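Local coordinates for protein Cas13d (uncultured Ruminococcus sp, PDB 6IV9) that binds CRISPR RNA and probably uses its two HEPN domains both to mature that RNA and to cleave the target RNA it recognises, at residues A[119-123]-A[428-434]; A[56-61]-A[72-76]; A[214-219]-A[310-314]. The protein carries 2 engineered substitutions. All coordinates share one frame; numbering follows the deposited sequence.

Contact 1 of 3, residues A[119-123]-A[428-434]; sequences SKHGF and RKLRFSM. With nucleotides of chain B.
Phe123 and Phe432 meet edge to face, the edge of Phe123 directed at the face of Phe432 with the ring planes at 68°. Before the Phe123 ring begins, its CB already sits over the middle of the same face, 3.7 Å from the centroid of the Phe432 ring, a CH-pi contact. Having CG anti to the backbone N (chi1 169°) carries the Phe123 ring on past that face, where its CE1 edge reaches the carbonyl O of Phe432 at 3.5 Å and its rim meets Met434 SD in a Met-aromatic contact. The other face of Phe432 is covered near its rim by CG of Arg428, and the carbonyl O of His121 lies in the ring plane, 3.5 Å from CE2 of Phe432. Further out, the guanidinium of Arg428 lies flat on the His121 imidazole, planes 10° apart; a bend at chi3 of Arg428 turns it onto the ring. With an alanine at Phe432, the edge and CB of Phe123 would probably lose the face they rest on, and a gap would open beneath CG of Arg428. On another side of the helix, Arg431 NH2 donates to N3 of C30 of chain B at 3.2 Å. An ST turn, His121 N to Ser119 OG, forms where strand 114-119 ends, and the loop that follows packs on the last turn of helix 420-432, beside the bound RNA.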
loop_
_atom_site.group_PDB
_atom_site.type_symbol
_atom_site.label_atom_id
_atom_site.label_comp_id
_atom_site.label_asym_id
_atom_site.label_seq_id
_atom_site.Cartn_x
_atom_site.Cartn_y
_atom_site.Cartn_z
ATOM N N SER A 119 30.031 10.720 -17.317
ATOM C CA SER A 119 30.183 10.613 -15.854
ATOM C C SER A 119 31.584 11.067 -15.452
ATOM O O SER A 119 32.502 10.813 -16.187
ATOM C CB SER A 119 29.938 9.207 -15.414
ATOM O OG SER A 119 30.321 9.037 -14.080
ATOM N N LYS A 120 31.707 11.696 -14.296
ATOM C CA LYS A 120 33.033 12.080 -13.770
ATOM C C LYS A 120 33.544 10.957 -12.861
ATOM O O LYS A 120 34.626 11.105 -12.327
ATOM C CB LYS A 120 32.912 13.392 -12.994
ATOM C CG LYS A 120 32.864 14.633 -13.862
ATOM C CD LYS A 120 32.868 15.921 -13.110
ATOM C CE LYS A 120 32.819 17.111 -14.040
ATOM N NZ LYS A 120 32.358 18.349 -13.373
ATOM N N HIS A 121 32.753 9.905 -12.674
ATOM C CA HIS A 121 33.104 8.822 -11.724
ATOM C C HIS A 121 33.275 7.453 -12.377
ATOM O O HIS A 121 33.238 6.492 -11.654
ATOM C CB HIS A 121 32.176 8.824 -10.512
ATOM C CG HIS A 121 32.086 10.151 -9.854
ATOM N ND1 HIS A 121 33.158 10.748 -9.268
ATOM C CD2 HIS A 121 31.059 10.998 -9.698
ATOM C CE1 HIS A 121 32.799 11.904 -8.781
ATOM N NE2 HIS A 121 31.524 12.074 -9.026
ATOM N N GLY A 122 33.442 7.383 -13.687
ATOM C CA GLY A 122 33.746 6.089 -14.317
ATOM C C GLY A 122 32.607 5.303 -14.935
ATOM O O GLY A 122 32.869 4.181 -15.315
ATOM N N PHE A 123 31.397 5.853 -15.041
ATOM C CA PHE A 123 30.328 5.048 -15.677
ATOM C C PHE A 123 30.739 4.797 -17.123
ATOM O O PHE A 123 31.109 5.720 -17.811
ATOM C CB PHE A 123 29.002 5.800 -15.736
ATOM C CG PHE A 123 27.988 5.104 -16.601
ATOM C CD1 PHE A 123 27.263 4.032 -16.118
ATOM C CD2 PHE A 123 27.787 5.494 -17.909
ATOM C CE1 PHE A 123 26.338 3.389 -16.915
ATOM C CE2 PHE A 123 26.872 4.839 -18.707
ATOM C CZ PHE A 123 26.153 3.788 -18.210
ATOM N N ARG A 428 27.146 3.925 -5.779
ATOM C CA ARG A 428 27.582 4.317 -7.134
ATOM C C ARG A 428 27.567 3.093 -8.048
ATOM O O ARG A 428 27.069 3.203 -9.127
ATOM C CB ARG A 428 28.969 4.952 -7.054
ATOM C CG ARG A 428 29.511 5.442 -8.381
ATOM C CD ARG A 428 30.767 6.259 -8.192
ATOM N NE ARG A 428 30.452 7.605 -7.775
ATOM C CZ ARG A 428 31.244 8.376 -7.054
ATOM N NH1 ARG A 428 32.541 8.132 -6.992
ATOM N NH2 ARG A 428 30.737 9.400 -6.406
ATOM N N LYS A 429 28.069 1.954 -7.591
ATOM C CA LYS A 429 28.090 0.761 -8.466
ATOM C C LYS A 429 26.663 0.351 -8.823
ATOM O O LYS A 429 26.449 -0.009 -9.943
ATOM C CB LYS A 429 28.781 -0.420 -7.788
ATOM C CG LYS A 429 30.289 -0.319 -7.681
ATOM C CD LYS A 429 30.871 -1.480 -6.953
ATOM C CE LYS A 429 32.354 -1.349 -6.726
ATOM N NZ LYS A 429 32.649 -1.018 -5.314
ATOM N N LEU A 430 25.753 0.371 -7.856
ATOM C CA LEU A 430 24.344 -0.006 -8.109
ATOM C C LEU A 430 23.715 0.985 -9.091
ATOM O O LEU A 430 23.017 0.565 -9.972
ATOM C CB LEU A 430 23.607 -0.045 -6.774
ATOM C CG LEU A 430 24.085 -1.154 -5.844
ATOM C CD1 LEU A 430 23.506 -1.010 -4.461
ATOM C CD2 LEU A 430 23.786 -2.516 -6.418
ATOM N N ARG A 431 23.985 2.268 -8.919
ATOM C CA ARG A 431 23.431 3.278 -9.849
ATOM C C ARG A 431 23.975 3.039 -11.261
ATOM O O ARG A 431 23.237 3.207 -12.201
ATOM C CB ARG A 431 23.724 4.694 -9.349
ATOM C CG ARG A 431 22.852 5.118 -8.182
ATOM C CD ARG A 431 22.972 6.575 -7.795
ATOM N NE ARG A 431 21.817 7.036 -7.056
ATOM C CZ ARG A 431 21.819 7.983 -6.133
ATOM N NH1 ARG A 431 22.942 8.456 -5.646
ATOM N NH2 ARG A 431 20.683 8.458 -5.690
ATOM N N PHE A 432 25.258 2.700 -11.367
ATOM C CA PHE A 432 25.936 2.435 -12.659
ATOM C C PHE A 432 25.426 1.153 -13.318
ATOM O O PHE A 432 25.531 1.035 -14.507
ATOM C CB PHE A 432 27.448 2.382 -12.473
ATOM C CG PHE A 432 28.079 3.732 -12.278
ATOM C CD1 PHE A 432 27.315 4.881 -12.325
ATOM C CD2 PHE A 432 29.436 3.849 -12.058
ATOM C CE1 PHE A 432 27.898 6.119 -12.155
ATOM C CE2 PHE A 432 30.014 5.093 -11.894
ATOM C CZ PHE A 432 29.244 6.221 -11.934
ATOM N N SER A 433 24.907 0.221 -12.532
ATOM C CA SER A 433 24.484 -1.081 -13.095
ATOM C C SER A 433 23.381 -0.894 -14.141
ATOM O O SER A 433 22.531 -0.060 -13.951
ATOM C CB SER A 433 24.109 -2.050 -12.022
ATOM O OG SER A 433 22.929 -1.661 -11.376
ATOM N N MET A 434 23.437 -1.660 -15.222
ATOM C CA MET A 434 22.453 -1.486 -16.312
ATOM C C MET A 434 21.440 -2.627 -16.352
ATOM O O MET A 434 20.499 -2.514 -17.087
ATOM C CB MET A 434 23.167 -1.395 -17.658
ATOM C CG MET A 434 24.008 -0.170 -17.776
ATOM S SD MET A 434 22.959 1.262 -17.872
ATOM C CE MET A 434 22.187 1.002 -19.460
ATOM P P U B 31 17.496 1.393 -10.065
ATOM O OP1 U B 31 18.066 0.189 -10.657
ATOM O OP2 U B 31 16.112 1.559 -9.549
ATOM O "O5'" U B 31 18.310 1.726 -8.749
ATOM C "C5'" U B 31 19.757 1.628 -8.789
ATOM C "C4'" U B 31 20.282 2.142 -7.480
ATOM O "O4'" U B 31 20.017 3.550 -7.384
ATOM C "C3'" U B 31 19.658 1.603 -6.189
ATOM O "O3'" U B 31 20.113 0.276 -5.892
ATOM C "C2'" U B 31 20.111 2.646 -5.182
ATOM O "O2'" U B 31 21.458 2.472 -4.831
ATOM C "C1'" U B 31 19.966 3.920 -6.010
ATOM N N1 U B 31 18.654 4.498 -5.766
ATOM C C2 U B 31 18.515 5.261 -4.639
ATOM O O2 U B 31 19.429 5.437 -3.850
ATOM N N3 U B 31 17.270 5.785 -4.464
ATOM C C4 U B 31 16.171 5.618 -5.287
ATOM O O4 U B 31 15.092 6.120 -4.977
ATOM C C5 U B 31 16.408 4.812 -6.429
ATOM C C6 U B 31 17.607 4.287 -6.620
ATOM P P C B 30 13.318 3.889 -12.123
ATOM O OP1 C B 30 13.397 2.578 -12.712
ATOM O OP2 C B 30 12.650 4.118 -10.830
ATOM O "O5'" C B 30 14.768 4.476 -11.851
ATOM C "C5'" C B 30 15.817 4.308 -12.813
ATOM C "C4'" C B 30 17.146 4.587 -12.161
ATOM O "O4'" C B 30 17.228 5.965 -11.718
ATOM C "C3'" C B 30 17.528 3.811 -10.920
ATOM O "O3'" C B 30 17.888 2.481 -11.243
ATOM C "C2'" C B 30 18.721 4.640 -10.432
ATOM O "O2'" C B 30 19.920 4.348 -11.141
ATOM C "C1'" C B 30 18.227 6.055 -10.728
ATOM N N1 C B 30 17.672 6.740 -9.555
ATOM C C2 C B 30 18.595 7.148 -8.607
ATOM O O2 C B 30 19.797 6.922 -8.819
ATOM N N3 C B 30 18.163 7.774 -7.490
ATOM C C4 C B 30 16.869 8.067 -7.347
ATOM N N4 C B 30 16.516 8.781 -6.291
ATOM C C5 C B 30 15.900 7.699 -8.330
ATOM C C6 C B 30 16.359 7.108 -9.446
#

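Contact 2 of 3, residues A[56-61]-A[72-76]; sequences KAAGMK and ITSFG. With nucleotides of chain B.
Lys61 holds CG anti to its backbone N (chi1 -175°) and Phe75 turns CG beside its own N (chi1 -65°), and together these torsions lay the start of the lysine chain over the phenylalanine ring. CB of Lys61 stands 3.9 Å from the ring centroid of Phe75, only 7° off the normal, a CH-pi contact. The base of C30 of chain B covers the opposite face, its C2 coming within 3.2 Å of CE1 of Phe75, so the ring is sandwiched between protein and RNA. Beyond CG the Lys61 chain runs extended and bends only at chi4, which brings NZ to N1 of A29 of chain B at 3.0 Å; Asn79 also binds this ammonium. Lys56, bent at chi2, approaches the same adenine from its N3 side. Its NZ is shared among that N3, OP2 of U23 of chain B at 2.8 Å and the carbonyl O of Lys61, three acceptors that fix the ammonium between phosphate, base and backbone. Behind these groups the backbones are joined by Lys61 N to Thr73 O (2.9 Å) and by a longer bond from Phe75 N to Gly59 O. The latter oxygen also receives a CA-H...O contact from Ser74. Away from the RNA, Met60 CE rests on CG2 of Ile72. Gly59 ends helix 54-58 in a Schellman motif and leads straight into strand 60-65, whose antiparallel pairing with 69-75, with Met60 and Ser74 as a non-hydrogen-bonded pair, makes a beta hairpin that, with the end of helix 54-58, forms a binding site for the CRISPR RNA.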
loop_
_atom_site.group_PDB
_atom_site.type_symbol
_atom_site.label_atom_id
_atom_site.label_comp_id
_atom_site.label_asym_id
_atom_site.label_seq_id
_atom_site.Cartn_x
_atom_site.Cartn_y
_atom_site.Cartn_z
ATOM N N LYS A 56 20.167 7.945 -16.884
ATOM C CA LYS A 56 20.007 7.875 -15.413
ATOM C C LYS A 56 21.218 7.173 -14.792
ATOM O O LYS A 56 21.707 7.638 -13.806
ATOM C CB LYS A 56 18.737 7.107 -15.057
ATOM C CG LYS A 56 17.449 7.723 -15.564
ATOM C CD LYS A 56 17.055 8.970 -14.847
ATOM C CE LYS A 56 15.787 9.577 -15.402
ATOM N NZ LYS A 56 15.375 10.778 -14.667
ATOM N N ALA A 57 21.670 6.089 -15.411
ATOM C CA ALA A 57 22.810 5.306 -14.877
ATOM C C ALA A 57 24.066 6.183 -14.789
ATOM O O ALA A 57 24.696 6.160 -13.774
ATOM C CB ALA A 57 23.030 4.085 -15.724
ATOM N N ALA A 58 24.321 6.991 -15.814
ATOM C CA ALA A 58 25.492 7.892 -15.922
ATOM C C ALA A 58 25.454 8.994 -14.858
ATOM O O ALA A 58 26.486 9.571 -14.599
ATOM C CB ALA A 58 25.610 8.449 -17.312
ATOM N N GLY A 59 24.282 9.284 -14.298
ATOM C CA GLY A 59 24.167 10.293 -13.232
ATOM C C GLY A 59 23.285 11.501 -13.524
ATOM O O GLY A 59 23.141 12.283 -12.621
ATOM N N MET A 60 22.668 11.613 -14.701
ATOM C CA MET A 60 21.802 12.786 -14.971
ATOM C C MET A 60 20.407 12.515 -14.407
ATOM O O MET A 60 19.748 11.646 -14.909
ATOM C CB MET A 60 21.674 13.085 -16.461
ATOM C CG MET A 60 20.867 14.327 -16.723
ATOM S SD MET A 60 20.927 14.846 -18.431
ATOM C CE MET A 60 22.584 15.504 -18.529
ATOM N N LYS A 61 20.074 13.193 -13.319
ATOM C CA LYS A 61 18.772 13.059 -12.626
ATOM C C LYS A 61 17.624 13.733 -13.375
ATOM O O LYS A 61 16.603 13.120 -13.521
ATOM C CB LYS A 61 18.874 13.714 -11.257
ATOM C CG LYS A 61 17.665 13.580 -10.357
ATOM C CD LYS A 61 17.969 14.101 -8.986
ATOM C CE LYS A 61 16.760 14.191 -8.095
ATOM N NZ LYS A 61 16.314 12.851 -7.694
ATOM N N ILE A 72 20.335 21.352 -15.372
ATOM C CA ILE A 72 20.680 19.913 -15.361
ATOM C C ILE A 72 21.067 19.521 -13.940
ATOM O O ILE A 72 21.888 20.185 -13.358
ATOM C CB ILE A 72 21.825 19.675 -16.352
ATOM C CG1 ILE A 72 21.380 20.031 -17.769
ATOM C CG2 ILE A 72 22.347 18.265 -16.245
ATOM C CD1 ILE A 72 22.363 19.695 -18.830
ATOM N N THR A 73 20.466 18.460 -13.421
ATOM C CA THR A 73 20.811 18.009 -12.062
ATOM C C THR A 73 21.364 16.588 -12.128
ATOM O O THR A 73 21.092 15.885 -13.070
ATOM C CB THR A 73 19.613 18.035 -11.107
ATOM O OG1 THR A 73 18.677 17.056 -11.537
ATOM C CG2 THR A 73 18.953 19.387 -10.987
ATOM N N SER A 74 22.159 16.239 -11.138
ATOM C CA SER A 74 22.732 14.883 -11.008
ATOM C C SER A 74 22.252 14.288 -9.687
ATOM O O SER A 74 21.684 14.988 -8.883
ATOM C CB SER A 74 24.228 14.862 -11.126
ATOM O OG SER A 74 24.844 15.451 -10.011
ATOM N N PHE A 75 22.459 13.000 -9.511
ATOM C CA PHE A 75 21.972 12.379 -8.270
ATOM C C PHE A 75 22.929 12.622 -7.114
ATOM O O PHE A 75 24.095 12.330 -7.198
ATOM C CB PHE A 75 21.827 10.871 -8.445
ATOM C CG PHE A 75 20.791 10.466 -9.449
ATOM C CD1 PHE A 75 19.464 10.364 -9.095
ATOM C CD2 PHE A 75 21.152 10.163 -10.743
ATOM C CE1 PHE A 75 18.516 9.976 -10.020
ATOM C CE2 PHE A 75 20.203 9.770 -11.667
ATOM C CZ PHE A 75 18.887 9.686 -11.301
ATOM N N GLY A 76 22.361 13.135 -6.042
ATOM C CA GLY A 76 23.030 13.231 -4.743
ATOM C C GLY A 76 22.647 12.008 -3.921
ATOM O O GLY A 76 22.242 11.012 -4.498
ATOM P P C B 30 13.318 3.889 -12.123
ATOM O OP1 C B 30 13.397 2.578 -12.712
ATOM O OP2 C B 30 12.650 4.118 -10.830
ATOM O "O5'" C B 30 14.768 4.476 -11.851
ATOM C "C5'" C B 30 15.817 4.308 -12.813
ATOM C "C4'" C B 30 17.146 4.587 -12.161
ATOM O "O4'" C B 30 17.228 5.965 -11.718
ATOM C "C3'" C B 30 17.528 3.811 -10.920
ATOM O "O3'" C B 30 17.888 2.481 -11.243
ATOM C "C2'" C B 30 18.721 4.640 -10.432
ATOM O "O2'" C B 30 19.920 4.348 -11.141
ATOM C "C1'" C B 30 18.227 6.055 -10.728
ATOM N N1 C B 30 17.672 6.740 -9.555
ATOM C C2 C B 30 18.595 7.148 -8.607
ATOM O O2 C B 30 19.797 6.922 -8.819
ATOM N N3 C B 30 18.163 7.774 -7.490
ATOM C C4 C B 30 16.869 8.067 -7.347
ATOM N N4 C B 30 16.516 8.781 -6.291
ATOM C C5 C B 30 15.900 7.699 -8.330
ATOM C C6 C B 30 16.359 7.108 -9.446
ATOM P P A B 29 7.959 6.810 -12.016
ATOM O OP1 A B 29 7.940 6.858 -10.596
ATOM O OP2 A B 29 7.521 7.952 -12.854
ATOM O "O5'" A B 29 9.463 6.419 -12.369
ATOM C "C5'" A B 29 9.828 6.126 -13.721
ATOM C "C4'" A B 29 11.226 6.640 -13.956
ATOM O "O4'" A B 29 11.208 8.075 -13.748
ATOM C "C3'" A B 29 12.267 6.150 -12.962
ATOM O "O3'" A B 29 12.673 4.805 -13.242
ATOM C "C2'" A B 29 13.344 7.216 -13.146
ATOM O "O2'" A B 29 14.086 7.003 -14.344
ATOM C "C1'" A B 29 12.473 8.482 -13.270
ATOM N N9 A B 29 12.267 9.112 -12.002
ATOM C C8 A B 29 11.218 8.975 -11.124
ATOM N N7 A B 29 11.426 9.557 -9.976
ATOM C C5 A B 29 12.700 10.087 -10.090
ATOM C C6 A B 29 13.519 10.777 -9.190
ATOM N N6 A B 29 13.143 11.117 -7.959
ATOM N N1 A B 29 14.750 11.149 -9.616
ATOM C C2 A B 29 15.117 10.829 -10.856
ATOM N N3 A B 29 14.445 10.159 -11.783
ATOM C C4 A B 29 13.243 9.781 -11.316
ATOM P P U B 23 12.237 12.106 -16.180
ATOM O OP1 U B 23 12.875 13.383 -15.815
ATOM O OP2 U B 23 12.865 10.835 -15.886
ATOM O "O5'" U B 23 10.820 12.135 -15.436
ATOM C "C5'" U B 23 10.031 10.944 -15.206
ATOM C "C4'" U B 23 9.105 11.204 -14.016
ATOM O "O4'" U B 23 9.949 11.288 -12.840
ATOM C "C3'" U B 23 8.374 12.554 -14.080
ATOM O "O3'" U B 23 7.056 12.416 -13.593
ATOM C "C2'" U B 23 9.170 13.441 -13.157
ATOM O "O2'" U B 23 8.457 14.573 -12.657
ATOM C "C1'" U B 23 9.634 12.445 -12.089
ATOM N N1 U B 23 10.855 12.927 -11.428
ATOM C C2 U B 23 10.792 13.273 -10.090
ATOM O O2 U B 23 9.788 13.171 -9.435
ATOM N N3 U B 23 11.952 13.789 -9.569
ATOM C C4 U B 23 13.122 14.007 -10.219
ATOM O O4 U B 23 14.066 14.505 -9.608
ATOM C C5 U B 23 13.126 13.602 -11.592
ATOM C C6 U B 23 12.022 13.080 -12.130
HETATM O O HOH W 1 25.068 11.491 -9.857
#

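Contact 3 of 3, residues A[214-219]-A[310-314]; sequences SARNTY and IDPEY
Tyr314 lies against Ala215 of the loop 214-219. From CB, with CG beside the backbone N (chi1 -79°), the side chain leads to a ring that has CD1 of Ile310 over one face, toward the rim. CE1 of Tyr314 passes 3.3 Å from the carbonyl O of Ala215 and CZ stays beside the same oxygen, while CE2 on the other side of the ring lies 4.2 Å from Ala215 CB. At the tip, OH touches CA of Ala215 and donates to Asn217 O at 2.6 Å, the acceptor lying close to the ring plane; Tyr278 of helix 267-291 binds that same oxygen. The target is a type I beta turn from Ser214 to Asn217, begun by an ST turn at Ser214, and Thr218 after it takes the N-cap of helix 219-223. Asp311 is the N-cap of helix 312-330, its OD1 accepting from Glu313 N through the anti lone pair. The two helix starts are tied together by Glu313, whose OE2 takes the backbone N-H of Tyr219 on its syn side at 2.9 Å, with an angle of 161° at the hydrogen; His279 binds the same oxygen. CG2 of Thr218 packs 3.6 Å from OD2 of Asp311. A water donates to Ala215 O and accepts from Asp311 N, bridging the two backbones where no direct bond joins them.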
loop_
_atom_site.group_PDB
_atom_site.type_symbol
_atom_site.label_atom_id
_atom_site.label_comp_id
_atom_site.label_asym_id
_atom_site.label_seq_id
_atom_site.Cartn_x
_atom_site.Cartn_y
_atom_site.Cartn_z
ATOM N N SER A 214 -19.254 13.516 9.820
ATOM C CA SER A 214 -18.509 14.714 9.415
ATOM C C SER A 214 -17.509 15.019 10.515
ATOM O O SER A 214 -17.923 15.071 11.667
ATOM C CB SER A 214 -19.413 15.864 9.165
ATOM O OG SER A 214 -18.641 17.023 8.954
ATOM N N ALA A 215 -16.275 15.353 10.137
ATOM C CA ALA A 215 -15.213 15.713 11.100
ATOM C C ALA A 215 -15.518 17.088 11.695
ATOM O O ALA A 215 -14.830 17.495 12.587
ATOM C CB ALA A 215 -13.857 15.677 10.460
ATOM N N ARG A 216 -16.515 17.771 11.156
ATOM C CA ARG A 216 -16.905 19.116 11.629
ATOM C C ARG A 216 -17.907 18.987 12.777
ATOM O O ARG A 216 -18.293 20.000 13.333
ATOM C CB ARG A 216 -17.417 19.960 10.464
ATOM C CG ARG A 216 -16.296 20.528 9.607
ATOM C CD ARG A 216 -16.717 21.139 8.296
ATOM N NE ARG A 216 -17.347 20.157 7.437
ATOM C CZ ARG A 216 -16.798 19.011 7.062
ATOM N NH1 ARG A 216 -15.561 18.719 7.412
ATOM N NH2 ARG A 216 -17.496 18.156 6.344
ATOM N N ASN A 217 -18.298 17.760 13.102
ATOM C CA ASN A 217 -19.190 17.518 14.257
ATOM C C ASN A 217 -18.375 16.902 15.390
ATOM O O ASN A 217 -17.670 15.934 15.165
ATOM C CB ASN A 217 -20.319 16.544 13.944
ATOM C CG ASN A 217 -21.328 17.108 12.979
ATOM O OD1 ASN A 217 -21.526 18.309 12.933
ATOM N ND2 ASN A 217 -21.940 16.248 12.195
ATOM N N THR A 218 -18.494 17.467 16.583
ATOM C CA THR A 218 -17.830 16.885 17.767
ATOM C C THR A 218 -18.611 15.644 18.196
ATOM O O THR A 218 -19.711 15.440 17.727
ATOM C CB THR A 218 -17.855 17.833 18.969
ATOM O OG1 THR A 218 -19.227 18.013 19.287
ATOM C CG2 THR A 218 -17.182 19.158 18.701
ATOM N N TYR A 219 -18.058 14.879 19.125
ATOM C CA TYR A 219 -18.738 13.657 19.612
ATOM C C TYR A 219 -20.069 14.053 20.257
ATOM O O TYR A 219 -21.036 13.359 20.101
ATOM C CB TYR A 219 -17.815 12.878 20.541
ATOM C CG TYR A 219 -18.361 11.573 21.053
ATOM C CD1 TYR A 219 -18.564 10.500 20.212
ATOM C CD2 TYR A 219 -18.680 11.413 22.385
ATOM C CE1 TYR A 219 -19.065 9.303 20.677
ATOM C CE2 TYR A 219 -19.187 10.224 22.866
ATOM C CZ TYR A 219 -19.370 9.159 22.012
ATOM O OH TYR A 219 -19.855 7.986 22.480
ATOM N N ILE A 310 -10.141 21.458 12.698
ATOM C CA ILE A 310 -11.342 20.871 13.361
ATOM C C ILE A 310 -11.190 20.959 14.879
ATOM O O ILE A 310 -10.152 21.371 15.340
ATOM C CB ILE A 310 -11.635 19.432 12.896
ATOM C CG1 ILE A 310 -10.426 18.517 13.070
ATOM C CG2 ILE A 310 -12.158 19.429 11.476
ATOM C CD1 ILE A 310 -10.722 17.067 12.832
ATOM N N ASP A 311 -12.201 20.506 15.605
ATOM C CA ASP A 311 -12.191 20.645 17.077
ATOM C C ASP A 311 -10.953 19.960 17.636
ATOM O O ASP A 311 -10.625 18.893 17.184
ATOM C CB ASP A 311 -13.427 20.020 17.712
ATOM C CG ASP A 311 -13.596 20.412 19.162
ATOM O OD1 ASP A 311 -12.931 19.833 20.010
ATOM O OD2 ASP A 311 -14.379 21.307 19.408
ATOM N N PRO A 312 -10.332 20.499 18.699
ATOM C CA PRO A 312 -9.123 19.938 19.282
ATOM C C PRO A 312 -9.306 18.517 19.833
ATOM O O PRO A 312 -8.352 17.841 20.011
ATOM C CB PRO A 312 -8.789 20.867 20.451
ATOM C CG PRO A 312 -9.549 22.127 20.170
ATOM C CD PRO A 312 -10.761 21.701 19.386
ATOM N N GLU A 313 -10.544 18.105 20.074
ATOM C CA GLU A 313 -10.804 16.748 20.613
ATOM C C GLU A 313 -10.296 15.695 19.611
ATOM O O GLU A 313 -9.844 14.669 20.027
ATOM C CB GLU A 313 -12.264 16.584 21.029
ATOM C CG GLU A 313 -13.261 16.584 19.891
ATOM C CD GLU A 313 -14.671 16.232 20.322
ATOM O OE1 GLU A 313 -15.092 16.741 21.341
ATOM O OE2 GLU A 313 -15.314 15.462 19.651
ATOM N N TYR A 314 -10.405 15.973 18.324
ATOM C CA TYR A 314 -9.919 15.017 17.300
ATOM C C TYR A 314 -8.411 14.851 17.428
ATOM O O TYR A 314 -7.927 13.764 17.353
ATOM C CB TYR A 314 -10.255 15.523 15.904
ATOM C CG TYR A 314 -11.677 15.305 15.484
ATOM C CD1 TYR A 314 -12.674 16.184 15.847
ATOM C CD2 TYR A 314 -12.026 14.216 14.722
ATOM C CE1 TYR A 314 -13.982 15.989 15.452
ATOM C CE2 TYR A 314 -13.325 14.007 14.314
ATOM C CZ TYR A 314 -14.312 14.894 14.684
ATOM O OH TYR A 314 -15.575 14.669 14.262
HETATM O O HOH W 2 -14.689 19.596 14.506
#

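In the fold
Contacts 1 and 2 are neighbours, their centres 10 Å apart, and they touch: Arg431 NH1 probably bonds to Gly76 O, and Met434 and Phe432 pack on Ala57 of helix 54-58. Along the chain contact 2 closes first, within the hairpin of strands 60-65 and 69-75; contact 1 then spans some 300 residues to join the loop after strand 114-119 to helix 420-432. The N-terminal sheets and this distant helix are thereby brought together around C30 of the CRISPR RNA. Contact 3, opening after contact 2 has closed, is nested in the loop that contact 1 closes, yet lies across the chain's centre, about 53 Å from contact 1 between centres, joining helix starts remote from the RNA.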